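Local coordinates for protein DNA photolyase (Agrobacterium tumefaciens, PDB 4U63) that probably repairs cyclobutane pyrimidine dimers in ultraviolet-damaged DNA with light, using a flavin cofactor and a methenyltetrahydrofolate antenna, at residues L132-K135 / L136-G140; F310-L313 / G314-W318. All blocks are in the same frame, centred on the assembly; numbering follows the deposited sequence.

Contact 1: L132-K135 / L136-G140; sequences LKQK and LRDDG. With SO4 (sulfate ion), chain E.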
# COMPACT_ATOMS: atom_id res chain seq x y z
N LEU A 132 -11.20 3.23 -22.53
CA LEU A 132 -11.00 1.96 -23.21
C LEU A 132 -12.32 1.23 -23.40
O LEU A 132 -12.60 0.70 -24.48
CB LEU A 132 -10.02 1.10 -22.42
CG LEU A 132 -9.70 -0.27 -23.00
CD1 LEU A 132 -9.06 -0.17 -24.37
CD2 LEU A 132 -8.79 -0.99 -22.02
N LYS A 133 -13.13 1.22 -22.34
CA LYS A 133 -14.44 0.57 -22.34
C LYS A 133 -15.33 1.14 -23.44
O LYS A 133 -15.96 0.38 -24.18
CB LYS A 133 -15.09 0.73 -20.97
CG LYS A 133 -16.44 0.06 -20.82
CD LYS A 133 -16.83 -0.06 -19.35
CE LYS A 133 -17.09 1.30 -18.72
NZ LYS A 133 -17.54 1.15 -17.31
N GLN A 134 -15.39 2.47 -23.55
CA GLN A 134 -16.19 3.10 -24.59
C GLN A 134 -15.70 2.74 -26.00
O GLN A 134 -16.51 2.49 -26.89
CB GLN A 134 -16.21 4.63 -24.42
CG GLN A 134 -17.16 5.35 -25.37
CD GLN A 134 -18.60 4.91 -25.19
OE1 GLN A 134 -19.15 5.02 -24.10
NE2 GLN A 134 -19.21 4.41 -26.26
N LYS A 135 -14.38 2.73 -26.20
CA LYS A 135 -13.82 2.39 -27.52
C LYS A 135 -14.15 0.96 -27.91
O LYS A 135 -14.52 0.70 -29.05
CB LYS A 135 -12.30 2.58 -27.55
CG LYS A 135 -11.87 4.03 -27.67
CD LYS A 135 -10.36 4.15 -27.57
CE LYS A 135 -9.91 5.58 -27.34
NZ LYS A 135 -10.03 6.43 -28.55
N LEU A 136 -14.01 0.03 -26.97
CA LEU A 136 -14.31 -1.37 -27.25
C LEU A 136 -15.81 -1.58 -27.49
O LEU A 136 -16.19 -2.30 -28.42
CB LEU A 136 -13.79 -2.27 -26.12
CG LEU A 136 -12.26 -2.32 -25.95
CD1 LEU A 136 -11.88 -3.27 -24.82
CD2 LEU A 136 -11.55 -2.73 -27.24
N ARG A 137 -16.65 -0.95 -26.67
CA ARG A 137 -18.10 -1.04 -26.84
C ARG A 137 -18.57 -0.46 -28.17
O ARG A 137 -19.47 -1.00 -28.80
CB ARG A 137 -18.84 -0.39 -25.68
CG ARG A 137 -18.81 -1.21 -24.40
CD ARG A 137 -19.43 -0.45 -23.25
NE ARG A 137 -19.62 -1.32 -22.08
CZ ARG A 137 -19.99 -0.89 -20.87
NH1 ARG A 137 -20.20 0.41 -20.64
NH2 ARG A 137 -20.14 -1.76 -19.88
N ASP A 138 -17.93 0.63 -28.59
CA ASP A 138 -18.22 1.25 -29.88
C ASP A 138 -17.94 0.30 -31.06
O ASP A 138 -18.55 0.43 -32.09
CB ASP A 138 -17.42 2.55 -30.07
CG ASP A 138 -17.98 3.73 -29.25
OD1 ASP A 138 -19.09 3.60 -28.68
OD2 ASP A 138 -17.30 4.78 -29.16
N ASP A 139 -17.03 -0.66 -30.88
CA ASP A 139 -16.78 -1.68 -31.91
C ASP A 139 -17.53 -2.99 -31.64
O ASP A 139 -17.20 -4.03 -32.21
CB ASP A 139 -15.27 -1.92 -32.07
CG ASP A 139 -14.61 -0.87 -32.97
OD1 ASP A 139 -15.22 -0.44 -33.96
OD2 ASP A 139 -13.46 -0.49 -32.67
N GLY A 140 -18.56 -2.94 -30.80
CA GLY A 140 -19.46 -4.05 -30.61
C GLY A 140 -18.95 -5.15 -29.72
O GLY A 140 -19.39 -6.28 -29.83
S SO4 E . -19.80 -1.82 -16.17
O1 SO4 E . -20.59 -1.05 -17.15
O2 SO4 E . -19.81 -3.26 -16.47
O3 SO4 E . -18.41 -1.30 -16.22
O4 SO4 E . -20.36 -1.62 -14.82
O HOH W 1 -20.57 1.59 -18.04
O HOH W 2 -19.10 2.87 -22.28
O HOH W 3 -13.70 2.42 -31.00

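Contact 2: F310-L313 / G314-W318; sequences FPEL and GEKNW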
# COMPACT_ATOMS: atom_id res chain seq x y z
N PHE A 310 -10.54 14.10 -4.62
CA PHE A 310 -9.41 15.01 -4.85
C PHE A 310 -8.30 14.26 -5.57
O PHE A 310 -7.32 13.82 -4.96
CB PHE A 310 -8.93 15.62 -3.52
CG PHE A 310 -7.90 16.69 -3.69
CD1 PHE A 310 -8.22 17.86 -4.35
CD2 PHE A 310 -6.62 16.55 -3.17
CE1 PHE A 310 -7.28 18.87 -4.52
CE2 PHE A 310 -5.69 17.55 -3.32
CZ PHE A 310 -6.01 18.72 -4.00
N PRO A 311 -8.45 14.09 -6.90
CA PRO A 311 -7.49 13.28 -7.67
C PRO A 311 -6.04 13.75 -7.60
O PRO A 311 -5.14 12.93 -7.83
CB PRO A 311 -8.03 13.37 -9.10
CG PRO A 311 -9.50 13.55 -8.90
CD PRO A 311 -9.61 14.47 -7.72
N GLU A 312 -5.81 15.03 -7.29
CA GLU A 312 -4.47 15.60 -7.18
C GLU A 312 -3.87 15.42 -5.77
O GLU A 312 -2.89 16.08 -5.42
CB GLU A 312 -4.50 17.08 -7.59
CG GLU A 312 -4.91 17.29 -9.05
CD GLU A 312 -5.23 18.74 -9.39
OE1 GLU A 312 -6.15 19.33 -8.78
OE2 GLU A 312 -4.57 19.29 -10.29
N LEU A 313 -4.44 14.51 -4.97
CA LEU A 313 -3.98 14.24 -3.59
C LEU A 313 -2.48 13.99 -3.44
O LEU A 313 -1.88 14.37 -2.43
CB LEU A 313 -4.76 13.04 -3.00
CG LEU A 313 -4.66 12.76 -1.51
CD1 LEU A 313 -5.28 13.88 -0.69
CD2 LEU A 313 -5.33 11.43 -1.19
N GLY A 314 -1.86 13.38 -4.44
CA GLY A 314 -0.41 13.14 -4.39
C GLY A 314 0.50 14.27 -4.85
O GLY A 314 1.72 14.17 -4.69
N GLU A 315 -0.08 15.33 -5.42
CA GLU A 315 0.72 16.44 -5.99
C GLU A 315 0.34 17.86 -5.55
O GLU A 315 1.19 18.75 -5.55
CB GLU A 315 0.68 16.36 -7.52
CG GLU A 315 1.37 17.52 -8.23
CD GLU A 315 2.79 17.76 -7.74
OE1 GLU A 315 3.56 16.78 -7.57
OE2 GLU A 315 3.15 18.94 -7.53
N LYS A 316 -0.93 18.09 -5.18
CA LYS A 316 -1.36 19.43 -4.73
C LYS A 316 -1.84 19.39 -3.29
O LYS A 316 -2.44 18.40 -2.86
CB LYS A 316 -2.48 19.96 -5.62
CG LYS A 316 -2.07 20.25 -7.06
CD LYS A 316 -3.11 21.13 -7.74
CE LYS A 316 -2.73 21.46 -9.17
NZ LYS A 316 -3.87 22.07 -9.91
N ASN A 317 -1.58 20.46 -2.54
CA ASN A 317 -2.05 20.55 -1.17
C ASN A 317 -3.58 20.51 -1.13
O ASN A 317 -4.25 21.23 -1.89
CB ASN A 317 -1.59 21.84 -0.49
CG ASN A 317 -0.07 21.94 -0.37
OD1 ASN A 317 0.58 21.03 0.12
ND2 ASN A 317 0.49 23.04 -0.83
N TRP A 318 -4.12 19.67 -0.26
CA TRP A 318 -5.57 19.68 -0.02
C TRP A 318 -6.02 21.08 0.46
O TRP A 318 -7.05 21.61 0.02
CB TRP A 318 -5.94 18.61 1.00
CG TRP A 318 -7.39 18.55 1.36
CD1 TRP A 318 -8.07 19.42 2.18
CD2 TRP A 318 -8.33 17.57 0.95
NE1 TRP A 318 -9.38 19.04 2.28
CE2 TRP A 318 -9.58 17.91 1.54
CE3 TRP A 318 -8.26 16.45 0.12
CZ2 TRP A 318 -10.73 17.15 1.33
CZ3 TRP A 318 -9.42 15.69 -0.09
CH2 TRP A 318 -10.64 16.05 0.52
O HOH W 4 -2.82 12.00 -6.76

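Contact 1: L132-K135 / L136-G140
Lys133 and Arg137 run side by side, one turn apart, near the C-terminal end of helix 123-138, the crossover helix of a beta-alpha-beta unit between strands 114-118 and 142-146. The Lys133 alkyl chain covers one face of the Arg137 guanidinium, with Lys133 CD over its centre, 3.6 Å from Arg137 CZ. Lys133 reaches it with CG anti to the backbone N and a bend at chi3. Both cations serve one sulfate, probably from the crystallisation liquor. Lys133 NZ donates to sulfate O3 at 2.8 Å, and Arg137 NH2 to sulfate O1 at 2.9 Å, in the guanidinium plane and nearly straight at 167°. A water bonded to Lys133 NZ, Arg137 NH1 and sulfate O1 completes the bridge; Ser145 and Arg119 also hold the anion, and Arg137 NH2 additionally binds the carbonyl of Val143.

Of purely apolar side chains, Leu132 and Leu136 meet, Leu132 CG lying 4.1 Å from Leu136 CD1. Leu132 also packs on Leu103 of helix 99-110, and Leu136 on Val143 of strand 142-146.

Regular i to i+4 backbone bonds link Leu136, Arg137 and Asp138 to Leu132, Lys133 and Gln134, whereas Asp139 N to Lys135 O is weak. The helix then ends in a Schellman motif, with Gly140 at positive phi as the C-prime residue, its N bonded to Arg137 O and Leu141 N bonded to Leu136 O. Asp139 turns its carboxylate to a salt bridge with Arg104.

On the exposed side, Gln134 bends at chi2 (60°) toward Asp138. Gln134 NE2 donates a short, bent hydrogen bond to Asp138 OD1 (2.6 Å), with the carboxylate oxygen in the amide plane but NE2 39° above the carboxylate plane.

Contact 2: F310-L313 / G314-W318
Phe310 and Trp318 meet where the chain doubles back after helix 287-309: Phe310 CB comes to 3.5 Å from Trp318 CZ3, and Phe310 CD2 to 3.7 Å from Trp318 CE3. The rings meet obliquely, centroids 5.3 Å apart and planes at 68°. Phe310 CG is anti to the backbone N (chi1 -172°), which carries the ring toward residues 316-318; there Lys316 O approaches the ring edge in plane, 3.4 Å from Phe310 CE2. Leu313 adds CD1, 4.0 Å from Trp318 CE3.

Beside this aromatic pair, Glu312 and Lys316 extend alongside one another, pointing the same way. Their salt bridge joins Glu312 OE2 to Lys316 NZ at 2.9 Å; judged as a hydrogen bond it is weak, and the Glu312 conformer is one of two.

Backbone bonds set these groups in place. A type I beta turn from Phe310 to Leu313 is followed directly by a second reversal, in which Glu312 O accepts two amides: Lys316 N at 2.8 Å, nearly straight at 173°, and Glu315 N from above the carbonyl plane. A water accepts from Gly314 N and donates to Pro311 O, joining the two turns.

Farther out, Gln404 of helix 398-407 bonds to Leu313 O, Lys316 O and Trp318 N, pinning the loop at three backbone positions. The Leu313 side chain, about 10 Å from the bound FAD, touches Leu307 of helix 287-309 and Ala400 and Ala401 of helix 398-407, while Trp318 rests on Leu306 of helix 287-309.

From the N terminus, the chain first meets contact 1 within helix 123-138, after strand 114-118 and just before strand 142-146, the outermost strand at that end of the five-stranded parallel sheet. It closes no long loop; it finishes a crossover. The chain then runs through some 170 further residues, including helix 287-309, before contact 2 folds the loop leading on toward helix 331-338. The two are in series, neither nested nor crossed, and do not touch: their centres are 30 Å apart and their nearest atoms about 17 Å. Contact 1 belongs to the photolyase alpha/beta part, contact 2 to the helical FAD-binding part.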